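Local coordinates for protein epimerase (PDB 7CJ7) that catalyses the manganese-dependent epimerization of ketoses at C3, acting most strongly on L-ribulose and also on D-ribulose, D-allulose and D-fructose, at residues G10-V15 against P255-T260; G18-A23 against D38-A43; N160-G165 against L169-E174. One frame throughout, in Å; residues are numbered along the deposited sequence.

Contact 1. Residues G10-V15 against P255-T260; sequences GGHALV and PKLSNT. With SOL (L-sorbose), chain C.
His12 meets Leu257 of the short helix 257-260, whereas Leu14 touches both Leu257 and Ser258. The imidazole presents its edge: methyl CD2 of Leu257 lies near the ring plane, 4.3 Å from CE1 of His12. The same methyl is 4.4 Å from CG of Leu14, so both the ring edge and an aliphatic branch point lie on one side of it. One position further along the helix, CD1 of Leu14 reaches OG of Ser258 at 4.2 Å, a van der Waals contact; that hydroxyl is hydrogen-bonded to the backbone N of Asp254. The contact is small, about 103 Å² in all, and every touching residue is buried. It joins the C-terminal end of strand 8-12, the first of the eight in this TIM barrel, to the segment that follows the last strand, 242-245, at the end of the barrel where the sugar binds. Two bonds fix the rotation of the His12 ring. ND1 of His12 accepts from the backbone N of Leu14 (3.2 Å), which is tilted 34° out of the ring plane, while NE2 meets O6 of L-sorbose at 2.8 Å, nearly straight at 177° and at the ring edge. CG of His12 stands anti to the backbone N (chi1 -169°), which carries the ring toward the pocket. There CD2 of Leu257 also touches the sugar, 4.0 Å from its C6.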
ATOM      1  N   GLY A  10     -15.597   8.485  16.580  1.00  9.61           N
ATOM      2  CA  GLY A  10     -16.541   7.956  15.589  1.00 10.04           C
ATOM      3  C   GLY A  10     -16.094   6.625  15.040  1.00  9.99           C
ATOM      4  O   GLY A  10     -14.895   6.265  15.190  1.00 10.35           O
ATOM      5  N   GLY A  11     -17.050   5.893  14.475  1.00  9.93           N
ATOM      6  CA  GLY A  11     -16.815   4.632  13.764  1.00 10.40           C
ATOM      7  C   GLY A  11     -17.213   4.773  12.312  1.00 10.47           C
ATOM      8  O   GLY A  11     -18.261   5.377  12.034  1.00 11.46           O
ATOM      9  N   HIS A  12     -16.381   4.274  11.404  1.00 10.70           N
ATOM     10  CA  HIS A  12     -16.690   4.215   9.957  1.00 11.50           C
ATOM     11  C   HIS A  12     -17.801   3.189   9.738  1.00 11.78           C
ATOM     12  O   HIS A  12     -17.769   2.140  10.401  1.00 11.51           O
ATOM     13  CB  HIS A  12     -15.411   3.900   9.180  1.00 12.96           C
ATOM     14  CG  HIS A  12     -15.567   4.066   7.710  1.00 13.68           C
ATOM     15  ND1 HIS A  12     -15.983   3.037   6.903  1.00 15.08           N
ATOM     16  CD2 HIS A  12     -15.347   5.126   6.904  1.00 15.14           C
ATOM     17  CE1 HIS A  12     -16.025   3.458   5.654  1.00 15.95           C
ATOM     18  NE2 HIS A  12     -15.628   4.732   5.627  1.00 16.27           N
ATOM     19  N   ALA A  13     -18.752   3.480   8.844  1.00 12.63           N
ATOM     20  CA  ALA A  13     -19.949   2.645   8.602  1.00 13.47           C
ATOM     21  C   ALA A  13     -19.544   1.202   8.270  1.00 13.14           C
ATOM     22  O   ALA A  13     -20.274   0.279   8.684  1.00 12.42           O
ATOM     23  CB  ALA A  13     -20.776   3.260   7.505  1.00 13.51           C
ATOM     24  N   LEU A  14     -18.418   1.004   7.571  1.00 14.26           N
ATOM     25  CA  LEU A  14     -18.004  -0.323   7.034  1.00 15.33           C
ATOM     26  C   LEU A  14     -17.547  -1.251   8.162  1.00 14.25           C
ATOM     27  O   LEU A  14     -17.219  -2.428   7.875  1.00 14.85           O
ATOM     28  CB  LEU A  14     -16.883  -0.130   6.012  1.00 17.07           C
ATOM     29  CG  LEU A  14     -17.306  -0.238   4.549  1.00 20.02           C
ATOM     30  CD1 LEU A  14     -17.575  -1.689   4.175  1.00 23.27           C
ATOM     31  CD2 LEU A  14     -18.522   0.631   4.272  1.00 19.00           C
ATOM     32  N   VAL A  15     -17.476  -0.742   9.388  1.00 13.43           N
ATOM     33  CA  VAL A  15     -17.237  -1.605  10.576  1.00 13.07           C
ATOM     34  C   VAL A  15     -18.480  -2.479  10.774  1.00 13.13           C
ATOM     35  O   VAL A  15     -18.318  -3.606  11.270  1.00 13.97           O
ATOM     36  CB  VAL A  15     -16.885  -0.774  11.817  1.00 13.77           C
ATOM     37  CG1 VAL A  15     -16.991  -1.593  13.090  1.00 14.91           C
ATOM     38  CG2 VAL A  15     -15.494  -0.177  11.684  1.00 15.60           C
ATOM     39  N   PRO A 255     -19.659  -3.498  -2.289  1.00 32.91           N
ATOM     40  CA  PRO A 255     -19.293  -3.944  -3.633  1.00 37.63           C
ATOM     41  C   PRO A 255     -18.211  -3.095  -4.312  1.00 39.20           C
ATOM     42  O   PRO A 255     -17.284  -3.673  -4.855  1.00 48.22           O
ATOM     43  CB  PRO A 255     -20.641  -3.832  -4.353  1.00 36.74           C
ATOM     44  CG  PRO A 255     -21.630  -4.287  -3.305  1.00 36.05           C
ATOM     45  CD  PRO A 255     -21.082  -3.750  -1.998  1.00 32.39           C
ATOM     46  N   LYS A 256     -18.340  -1.766  -4.259  1.00 36.69           N
ATOM     47  CA  LYS A 256     -17.358  -0.839  -4.880  1.00 38.77           C
ATOM     48  C   LYS A 256     -16.127  -0.683  -3.976  1.00 31.77           C
ATOM     49  O   LYS A 256     -15.030  -1.169  -4.379  1.00 33.29           O
ATOM     50  CB  LYS A 256     -17.977   0.533  -5.164  1.00 42.99           C
ATOM     51  CG  LYS A 256     -16.974   1.531  -5.726  1.00 47.30           C
ATOM     52  CD  LYS A 256     -17.558   2.579  -6.638  1.00 51.73           C
ATOM     53  CE  LYS A 256     -17.587   3.945  -5.989  1.00 49.51           C
ATOM     54  NZ  LYS A 256     -18.398   4.911  -6.763  1.00 46.99           N
ATOM     55  N   LEU A 257     -16.295  -0.019  -2.822  1.00 22.98           N
ATOM     56  CA  LEU A 257     -15.191   0.471  -1.944  1.00 20.11           C
ATOM     57  C   LEU A 257     -14.252  -0.686  -1.582  1.00 19.10           C
ATOM     58  O   LEU A 257     -13.029  -0.483  -1.637  1.00 16.29           O
ATOM     59  CB  LEU A 257     -15.781   1.119  -0.683  1.00 20.65           C
ATOM     60  CG  LEU A 257     -14.778   1.776   0.271  1.00 21.83           C
ATOM     61  CD1 LEU A 257     -13.970   2.853  -0.436  1.00 21.43           C
ATOM     62  CD2 LEU A 257     -15.480   2.362   1.496  1.00 21.24           C
ATOM     63  N   SER A 258     -14.790  -1.858  -1.234  1.00 16.83           N
ATOM     64  CA  SER A 258     -13.987  -2.979  -0.680  1.00 17.78           C
ATOM     65  C   SER A 258     -12.971  -3.464  -1.723  1.00 17.70           C
ATOM     66  O   SER A 258     -11.814  -3.756  -1.335  1.00 17.49           O
ATOM     67  CB  SER A 258     -14.869  -4.088  -0.174  1.00 18.97           C
ATOM     68  OG  SER A 258     -15.571  -3.663   0.994  1.00 20.79           O
ATOM     69  N   ASN A 259     -13.363  -3.523  -3.000  1.00 17.59           N
ATOM     70  CA  ASN A 259     -12.483  -4.015  -4.090  1.00 18.95           C
ATOM     71  C   ASN A 259     -11.487  -2.910  -4.463  1.00 18.09           C
ATOM     72  O   ASN A 259     -10.313  -3.242  -4.730  1.00 16.10           O
ATOM     73  CB  ASN A 259     -13.301  -4.561  -5.260  1.00 21.79           C
ATOM     74  CG  ASN A 259     -13.965  -5.868  -4.892  1.00 22.00           C
ATOM     75  OD1 ASN A 259     -13.379  -6.685  -4.180  1.00 23.48           O
ATOM     76  ND2 ASN A 259     -15.183  -6.069  -5.358  1.00 26.85           N
ATOM     77  N   THR A 260     -11.894  -1.641  -4.418  1.00 18.17           N
ATOM     78  CA  THR A 260     -10.964  -0.499  -4.623  1.00 17.67           C
ATOM     79  C   THR A 260      -9.853  -0.551  -3.562  1.00 16.58           C
ATOM     80  O   THR A 260      -8.673  -0.267  -3.906  1.00 18.93           O
ATOM     81  CB  THR A 260     -11.701   0.847  -4.610  1.00 19.46           C
ATOM     82  OG1 THR A 260     -12.655   0.841  -5.668  1.00 18.01           O
ATOM     83  CG2 THR A 260     -10.769   2.023  -4.797  1.00 20.53           C
TER
HETATM   84  C1  SOL C 301      -9.387   4.881   2.109  1.00 18.34           C
HETATM   85  O1  SOL C 301      -8.245   4.059   2.153  1.00 15.98           O
HETATM   86  C2  SOL C 301      -9.650   5.539   3.425  1.00 16.34           C
HETATM   87  O2  SOL C 301      -8.756   5.665   4.245  1.00 14.15           O
HETATM   88  C3  SOL C 301     -11.068   5.997   3.735  1.00 18.35           C
HETATM   89  O3  SOL C 301     -11.074   6.958   4.766  1.00 13.86           O
HETATM   90  C4  SOL C 301     -11.760   6.546   2.492  1.00 21.18           C
HETATM   91  O4  SOL C 301     -11.041   7.683   2.012  1.00 28.39           O
HETATM   92  C5  SOL C 301     -13.214   6.960   2.732  1.00 24.39           C
HETATM   93  O5  SOL C 301     -13.713   7.624   1.572  1.00 31.17           O
HETATM   94  C6  SOL C 301     -14.129   5.800   3.060  1.00 26.53           C
HETATM   95  O6  SOL C 301     -15.457   6.264   3.317  1.00 23.74           O

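Contact 2. Residues G18-A23 against D38-A43; sequences GDWSAA and DYIEIA
The indole of Trp20 is packed against Ile42 on one face and Ile40 at its edge, and the torsions of Trp20 and Ile42 explain how. Trp20 has CG trans to its own N (chi1 -157°), so the ring extends toward strand 39-43. Ile42 crosses it at about a right angle, with CG1 beside the backbone N (chi1 -58°) and CG2 on the trans branch. Both branches therefore turn toward the same face: CG2 of Ile42 lies 4.1 Å above the indole plane, and CG1 makes a CH-pi contact 4.1 Å from the centroid of the six-membered ring of Trp20, 26° off its normal. The extended chain of Ile42 then carries CD1 to 3.7 Å from CZ2 of Trp20. Ile40 comes from the opposite direction, its CD1 meeting the ring edge at CH2 of Trp20, near the ring plane, at 4.0 Å. The pyrrole nitrogen NE1 is hydrogen-bonded to Thr55 of helix 52-61, which helps to fix the rotation of the indole. Next to Trp20, Ser21 N-caps helix 22-35 through a bond from Gly24 N to its OG, and that OG also bonds OD1 of Asp19 at 3.2 Å, from above the carboxylate plane. A loop residue that leads into the helix and packs on the outward-facing isoleucines of the next strand places this contact within the beta-alpha-beta unit 8-12, 22-35, 39-43 of the TIM barrel.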
ATOM      1  N   GLY A  18     -22.060  -2.955   4.825  1.00 19.11           N
ATOM      2  CA  GLY A  18     -21.479  -2.764   3.482  1.00 22.56           C
ATOM      3  C   GLY A  18     -22.362  -1.914   2.582  1.00 23.53           C
ATOM      4  O   GLY A  18     -21.883  -1.483   1.521  1.00 31.17           O
ATOM      5  N   ASP A  19     -23.612  -1.687   2.977  1.00 23.93           N
ATOM      6  CA  ASP A  19     -24.587  -0.872   2.210  1.00 25.47           C
ATOM      7  C   ASP A  19     -25.267   0.081   3.189  1.00 25.19           C
ATOM      8  O   ASP A  19     -25.231  -0.185   4.408  1.00 33.64           O
ATOM      9  CB  ASP A  19     -25.619  -1.745   1.495  1.00 31.02           C
ATOM     10  CG  ASP A  19     -26.581  -2.439   2.442  1.00 35.82           C
ATOM     11  OD1 ASP A  19     -26.720  -1.969   3.593  1.00 40.71           O
ATOM     12  OD2 ASP A  19     -27.184  -3.447   2.023  1.00 49.02           O
ATOM     13  N   TRP A  20     -25.852   1.154   2.677  1.00 20.10           N
ATOM     14  CA  TRP A  20     -26.633   2.104   3.505  1.00 18.22           C
ATOM     15  C   TRP A  20     -28.120   1.973   3.161  1.00 19.45           C
ATOM     16  O   TRP A  20     -28.764   3.001   2.918  1.00 20.79           O
ATOM     17  CB  TRP A  20     -26.113   3.534   3.341  1.00 17.71           C
ATOM     18  CG  TRP A  20     -26.478   4.391   4.510  1.00 16.23           C
ATOM     19  CD1 TRP A  20     -27.495   5.293   4.584  1.00 16.15           C
ATOM     20  CD2 TRP A  20     -25.887   4.349   5.823  1.00 15.19           C
ATOM     21  NE1 TRP A  20     -27.564   5.831   5.838  1.00 14.89           N
ATOM     22  CE2 TRP A  20     -26.586   5.278   6.619  1.00 14.74           C
ATOM     23  CE3 TRP A  20     -24.847   3.614   6.401  1.00 15.34           C
ATOM     24  CZ2 TRP A  20     -26.258   5.509   7.953  1.00 14.37           C
ATOM     25  CZ3 TRP A  20     -24.526   3.840   7.721  1.00 15.07           C
ATOM     26  CH2 TRP A  20     -25.226   4.772   8.488  1.00 14.08           C
ATOM     27  N   SER A  21     -28.642   0.746   3.154  1.00 22.18           N
ATOM     28  CA  SER A  21     -30.097   0.451   3.092  1.00 22.53           C
ATOM     29  C   SER A  21     -30.744   0.879   4.412  1.00 20.48           C
ATOM     30  O   SER A  21     -30.004   1.177   5.359  1.00 17.97           O
ATOM     31  CB  SER A  21     -30.335  -1.007   2.822  1.00 24.18           C
ATOM     32  OG  SER A  21     -29.910  -1.788   3.926  1.00 21.28           O
ATOM     33  N   ALA A  22     -32.077   0.907   4.479  1.00 20.92           N
ATOM     34  CA  ALA A  22     -32.815   1.169   5.733  1.00 22.97           C
ATOM     35  C   ALA A  22     -32.237   0.276   6.835  1.00 21.36           C
ATOM     36  O   ALA A  22     -31.981   0.785   7.940  1.00 20.74           O
ATOM     37  CB  ALA A  22     -34.287   0.923   5.538  1.00 23.38           C
ATOM     38  N   ALA A  23     -32.045  -1.009   6.529  1.00 20.72           N
ATOM     39  CA  ALA A  23     -31.582  -2.049   7.474  1.00 20.64           C
ATOM     40  C   ALA A  23     -30.110  -1.816   7.823  1.00 18.90           C
ATOM     41  O   ALA A  23     -29.769  -1.891   9.029  1.00 17.60           O
ATOM     42  CB  ALA A  23     -31.787  -3.415   6.871  1.00 21.69           C
ATOM     43  N   ASP A  38     -19.465   8.716  19.594  1.00 10.43           N
ATOM     44  CA  ASP A  38     -20.183  10.012  19.511  1.00 11.27           C
ATOM     45  C   ASP A  38     -20.844  10.167  18.137  1.00 10.58           C
ATOM     46  O   ASP A  38     -21.917  10.793  18.060  1.00 10.36           O
ATOM     47  CB  ASP A  38     -19.229  11.179  19.762  1.00 11.80           C
ATOM     48  CG  ASP A  38     -18.565  11.114  21.119  1.00 13.57           C
ATOM     49  OD1 ASP A  38     -19.303  10.995  22.113  1.00 15.59           O
ATOM     50  OD2 ASP A  38     -17.324  11.172  21.172  1.00 15.46           O
ATOM     51  N   TYR A  39     -20.225   9.650  17.080  1.00  9.74           N
ATOM     52  CA  TYR A  39     -20.760   9.813  15.706  1.00  9.32           C
ATOM     53  C   TYR A  39     -20.458   8.570  14.880  1.00  8.81           C
ATOM     54  O   TYR A  39     -19.597   7.753  15.249  1.00  9.71           O
ATOM     55  CB  TYR A  39     -20.209  11.081  15.040  1.00  9.30           C
ATOM     56  CG  TYR A  39     -18.740  11.052  14.705  1.00  9.16           C
ATOM     57  CD1 TYR A  39     -18.289  10.582  13.488  1.00  8.99           C
ATOM     58  CD2 TYR A  39     -17.790  11.472  15.615  1.00  9.46           C
ATOM     59  CE1 TYR A  39     -16.941  10.560  13.170  1.00  9.37           C
ATOM     60  CE2 TYR A  39     -16.437  11.436  15.321  1.00  9.14           C
ATOM     61  CZ  TYR A  39     -16.004  10.958  14.102  1.00  8.90           C
ATOM     62  OH  TYR A  39     -14.668  10.907  13.815  1.00 10.17           O
ATOM     63  N   ILE A  40     -21.192   8.437  13.786  1.00  8.77           N
ATOM     64  CA  ILE A  40     -20.888   7.456  12.708  1.00  9.85           C
ATOM     65  C   ILE A  40     -20.407   8.246  11.492  1.00 10.11           C
ATOM     66  O   ILE A  40     -20.942   9.337  11.228  1.00  9.92           O
ATOM     67  CB  ILE A  40     -22.116   6.593  12.391  1.00 10.65           C
ATOM     68  CG1 ILE A  40     -21.781   5.573  11.300  1.00 11.49           C
ATOM     69  CG2 ILE A  40     -23.299   7.466  12.011  1.00 11.80           C
ATOM     70  CD1 ILE A  40     -22.506   4.283  11.430  1.00 12.76           C
ATOM     71  N   GLU A  41     -19.402   7.718  10.799  1.00 10.22           N
ATOM     72  CA  GLU A  41     -18.910   8.298   9.542  1.00 10.29           C
ATOM     73  C   GLU A  41     -19.562   7.526   8.408  1.00 10.35           C
ATOM     74  O   GLU A  41     -19.258   6.344   8.238  1.00 11.10           O
ATOM     75  CB  GLU A  41     -17.388   8.254   9.478  1.00 10.49           C
ATOM     76  CG  GLU A  41     -16.836   9.009   8.286  1.00 10.29           C
ATOM     77  CD  GLU A  41     -15.328   8.950   8.246  1.00 11.79           C
ATOM     78  OE1 GLU A  41     -14.701   9.474   9.196  1.00 12.60           O
ATOM     79  OE2 GLU A  41     -14.798   8.336   7.300  1.00 13.12           O
ATOM     80  N   ILE A  42     -20.468   8.177   7.697  1.00 10.76           N
ATOM     81  CA  ILE A  42     -21.216   7.544   6.578  1.00 12.29           C
ATOM     82  C   ILE A  42     -20.383   7.659   5.305  1.00 13.17           C
ATOM     83  O   ILE A  42     -19.944   8.766   5.001  1.00 13.76           O
ATOM     84  CB  ILE A  42     -22.606   8.189   6.438  1.00 13.71           C
ATOM     85  CG1 ILE A  42     -23.402   8.051   7.738  1.00 14.24           C
ATOM     86  CG2 ILE A  42     -23.334   7.596   5.245  1.00 15.49           C
ATOM     87  CD1 ILE A  42     -24.699   8.828   7.765  1.00 15.28           C
ATOM     88  N   ALA A  43     -20.178   6.545   4.608  1.00 14.47           N
ATOM     89  CA  ALA A  43     -19.494   6.482   3.297  1.00 17.66           C
ATOM     90  C   ALA A  43     -20.497   6.891   2.212  1.00 19.01           C
ATOM     91  O   ALA A  43     -21.497   6.185   2.045  1.00 23.84           O
ATOM     92  CB  ALA A  43     -18.961   5.087   3.088  1.00 20.46           C
TER

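Contact 3. Residues N160-G165 against L169-E174; sequences NIMNTG and LAFLDE
Met162 and Phe171 form a Met-aromatic contact between the loop after strand 148-152 and helix 165-175, the next helix of the TIM barrel. SD of Met162 lies over one face of the Phe171 ring, 4.2 Å from its centroid and 23° off the normal, displaced toward the rim near CG. Extended chi2 (-169°) carries the sulfur there, chi3 turns only CE, and the side chains cross at about a right angle. The remaining apolar packing comes from Ile161, whose CG2 touches CE2 of Phe171 at 3.7 Å. With CG trans to its N (chi1 -176°), the phenyl ring leans out from the helix toward the loop, and it also packs on Leu151 and on Val132 of helix 125-143. An alanine in place of Phe171 would remove the ring and would probably leave the Met162 sulfur and the Ile161 methyl without their partner, opening a gap between loop and helix. The polar links belong to the start of the helix: Thr164 is the N-cap, its OG1 bonded to Glu167 N, and Leu169 N donates to Gly165 O at 2.9 Å in the first helical turn. CG of Leu169 packs against that same oxygen, Gly165 O, at 3.3 Å.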
ATOM      1  N   ASN A 160      -2.504   9.701  -6.654  1.00 11.17           N
ATOM      2  CA  ASN A 160      -1.207  10.176  -7.187  1.00 12.07           C
ATOM      3  C   ASN A 160      -1.040  11.671  -6.889  1.00 12.39           C
ATOM      4  O   ASN A 160      -0.055  12.232  -7.359  1.00 14.25           O
ATOM      5  CB  ASN A 160      -1.063   9.807  -8.666  1.00 13.24           C
ATOM      6  CG  ASN A 160      -2.057  10.501  -9.571  1.00 11.93           C
ATOM      7  OD1 ASN A 160      -2.882  11.281  -9.111  1.00 13.77           O
ATOM      8  ND2 ASN A 160      -1.990  10.206 -10.861  1.00 11.58           N
ATOM      9  N   ILE A 161      -1.929  12.282  -6.093  1.00 12.03           N
ATOM     10  CA  ILE A 161      -1.945  13.763  -5.886  1.00 13.74           C
ATOM     11  C   ILE A 161      -1.166  14.130  -4.621  1.00 14.31           C
ATOM     12  O   ILE A 161      -0.346  15.062  -4.688  1.00 16.37           O
ATOM     13  CB  ILE A 161      -3.385  14.314  -5.840  1.00 13.07           C
ATOM     14  CG1 ILE A 161      -4.077  14.176  -7.195  1.00 13.06           C
ATOM     15  CG2 ILE A 161      -3.402  15.750  -5.354  1.00 13.88           C
ATOM     16  CD1 ILE A 161      -3.463  15.030  -8.283  1.00 13.92           C
ATOM     17  N   MET A 162      -1.438  13.471  -3.496  1.00 15.37           N
ATOM     18  CA  MET A 162      -0.741  13.772  -2.218  1.00 16.13           C
ATOM     19  C   MET A 162      -0.711  12.526  -1.341  1.00 14.13           C
ATOM     20  O   MET A 162      -1.787  11.988  -1.018  1.00 14.22           O
ATOM     21  CB  MET A 162      -1.418  14.917  -1.462  1.00 20.06           C
ATOM     22  CG  MET A 162      -2.901  14.994  -1.697  1.00 24.19           C
ATOM     23  SD  MET A 162      -3.617  16.529  -1.065  1.00 36.22           S
ATOM     24  CE  MET A 162      -4.180  15.902   0.511  1.00 19.23           C
ATOM     25  N   ASN A 163       0.491  12.101  -0.964  1.00 12.79           N
ATOM     26  CA  ASN A 163       0.703  10.837  -0.224  1.00 12.48           C
ATOM     27  C   ASN A 163       1.307  11.120   1.152  1.00 12.03           C
ATOM     28  O   ASN A 163       1.361  10.173   1.941  1.00 12.93           O
ATOM     29  CB  ASN A 163       1.596   9.869  -1.001  1.00 13.68           C
ATOM     30  CG  ASN A 163       1.084   9.534  -2.384  1.00 12.55           C
ATOM     31  OD1 ASN A 163       1.866   9.495  -3.321  1.00 13.98           O
ATOM     32  ND2 ASN A 163      -0.202   9.255  -2.519  1.00 11.41           N
ATOM     33  N   THR A 164       1.714  12.359   1.451  1.00 10.95           N
ATOM     34  CA  THR A 164       2.199  12.732   2.804  1.00 11.95           C
ATOM     35  C   THR A 164       1.483  13.986   3.300  1.00 11.19           C
ATOM     36  O   THR A 164       1.013  14.782   2.475  1.00 10.07           O
ATOM     37  CB  THR A 164       3.710  12.992   2.854  1.00 12.15           C
ATOM     38  OG1 THR A 164       4.001  14.205   2.159  1.00 13.07           O
ATOM     39  CG2 THR A 164       4.516  11.857   2.270  1.00 13.48           C
ATOM     40  N   GLY A 165       1.411  14.155   4.617  1.00 12.23           N
ATOM     41  CA  GLY A 165       0.840  15.363   5.233  1.00 11.89           C
ATOM     42  C   GLY A 165       1.534  16.614   4.717  1.00 12.38           C
ATOM     43  O   GLY A 165       0.850  17.607   4.458  1.00 12.51           O
ATOM     44  N   LEU A 169      -0.265  19.771   2.905  1.00  9.48           N
ATOM     45  CA  LEU A 169      -0.218  21.157   3.442  1.00 10.20           C
ATOM     46  C   LEU A 169       0.177  22.145   2.326  1.00 10.59           C
ATOM     47  O   LEU A 169      -0.406  23.229   2.281  1.00 10.34           O
ATOM     48  CB  LEU A 169       0.732  21.212   4.641  1.00 10.15           C
ATOM     49  CG  LEU A 169       0.231  20.502   5.897  1.00 10.41           C
ATOM     50  CD1 LEU A 169       1.323  20.449   6.950  1.00 12.31           C
ATOM     51  CD2 LEU A 169      -1.017  21.175   6.451  1.00  9.94           C
ATOM     52  N   ALA A 170       1.091  21.778   1.421  1.00 10.57           N
ATOM     53  CA  ALA A 170       1.454  22.616   0.256  1.00 11.68           C
ATOM     54  C   ALA A 170       0.235  22.759  -0.660  1.00 10.99           C
ATOM     55  O   ALA A 170      -0.024  23.874  -1.129  1.00 11.52           O
ATOM     56  CB  ALA A 170       2.622  22.023  -0.476  1.00 11.95           C
ATOM     57  N   PHE A 171      -0.510  21.676  -0.876  1.00 11.00           N
ATOM     58  CA  PHE A 171      -1.756  21.669  -1.686  1.00 11.04           C
ATOM     59  C   PHE A 171      -2.768  22.631  -1.049  1.00 10.41           C
ATOM     60  O   PHE A 171      -3.349  23.472  -1.747  1.00  9.95           O
ATOM     61  CB  PHE A 171      -2.271  20.232  -1.813  1.00 10.49           C
ATOM     62  CG  PHE A 171      -3.488  20.040  -2.680  1.00  9.92           C
ATOM     63  CD1 PHE A 171      -4.750  20.348  -2.207  1.00  9.42           C
ATOM     64  CD2 PHE A 171      -3.373  19.495  -3.946  1.00 10.58           C
ATOM     65  CE1 PHE A 171      -5.871  20.148  -2.993  1.00  9.60           C
ATOM     66  CE2 PHE A 171      -4.498  19.267  -4.723  1.00 11.99           C
ATOM     67  CZ  PHE A 171      -5.745  19.582  -4.240  1.00 11.08           C
ATOM     68  N   LEU A 172      -2.958  22.538   0.264  1.00  9.82           N
ATOM     69  CA  LEU A 172      -3.940  23.382   0.986  1.00 10.39           C
ATOM     70  C   LEU A 172      -3.516  24.853   0.913  1.00 10.63           C
ATOM     71  O   LEU A 172      -4.395  25.716   0.945  1.00 10.49           O
ATOM     72  CB  LEU A 172      -4.052  22.890   2.424  1.00 11.57           C
ATOM     73  CG  LEU A 172      -4.914  21.645   2.595  1.00 12.03           C
ATOM     74  CD1 LEU A 172      -4.780  21.093   3.997  1.00 13.12           C
ATOM     75  CD2 LEU A 172      -6.357  21.958   2.293  1.00 12.93           C
ATOM     76  N   ASP A 173      -2.217  25.131   0.805  1.00 10.78           N
ATOM     77  CA  ASP A 173      -1.723  26.527   0.680  1.00 12.13           C
ATOM     78  C   ASP A 173      -2.220  27.115  -0.643  1.00 11.76           C
ATOM     79  O   ASP A 173      -2.541  28.307  -0.673  1.00 13.13           O
ATOM     80  CB  ASP A 173      -0.200  26.611   0.732  1.00 14.53           C
ATOM     81  CG  ASP A 173       0.390  26.377   2.105  1.00 19.84           C
ATOM     82  OD1 ASP A 173      -0.339  26.569   3.096  1.00 28.63           O
ATOM     83  OD2 ASP A 173       1.594  26.010   2.168  1.00 27.80           O
ATOM     84  N   GLU A 174      -2.292  26.299  -1.695  1.00 12.33           N
ATOM     85  CA  GLU A 174      -2.778  26.730  -3.034  1.00 12.07           C
ATOM     86  C   GLU A 174      -4.309  26.828  -2.994  1.00 10.39           C
ATOM     87  O   GLU A 174      -4.860  27.746  -3.609  1.00 10.25           O
ATOM     88  CB  GLU A 174      -2.269  25.786  -4.130  1.00 13.64           C
ATOM     89  CG  GLU A 174      -0.749  25.748  -4.247  1.00 17.00           C
ATOM     90  CD  GLU A 174      -0.177  24.657  -5.145  1.00 23.65           C
ATOM     91  OE1 GLU A 174       1.011  24.297  -4.973  1.00 27.80           O
ATOM     92  OE2 GLU A 174      -0.911  24.157  -6.020  1.00 32.01           O
TER

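Contacts 1 and 2 are neighbours, with centres about 9 Å apart, and are joined through adjacent barrel strands: Gly11 O to Glu41 N is 2.9 Å and Ala13 N to Glu41 O is 3.0 Å, both probable hydrogen bonds. Contact 1 reaches the active site directly, the His12 side chain lying about 6 Å from the manganese ion, whereas contact 2 packs the outer side of strand 39-43, with the Ile42 side chain about 8 Å from L-sorbose. Contact 3 is across the chain's centre, its centre about 24 Å from that of contact 1 and 29 Å from that of contact 2; its Met162 side chain is about 12 Å from the manganese. Contacts 1 and 3 both touch the second subunit.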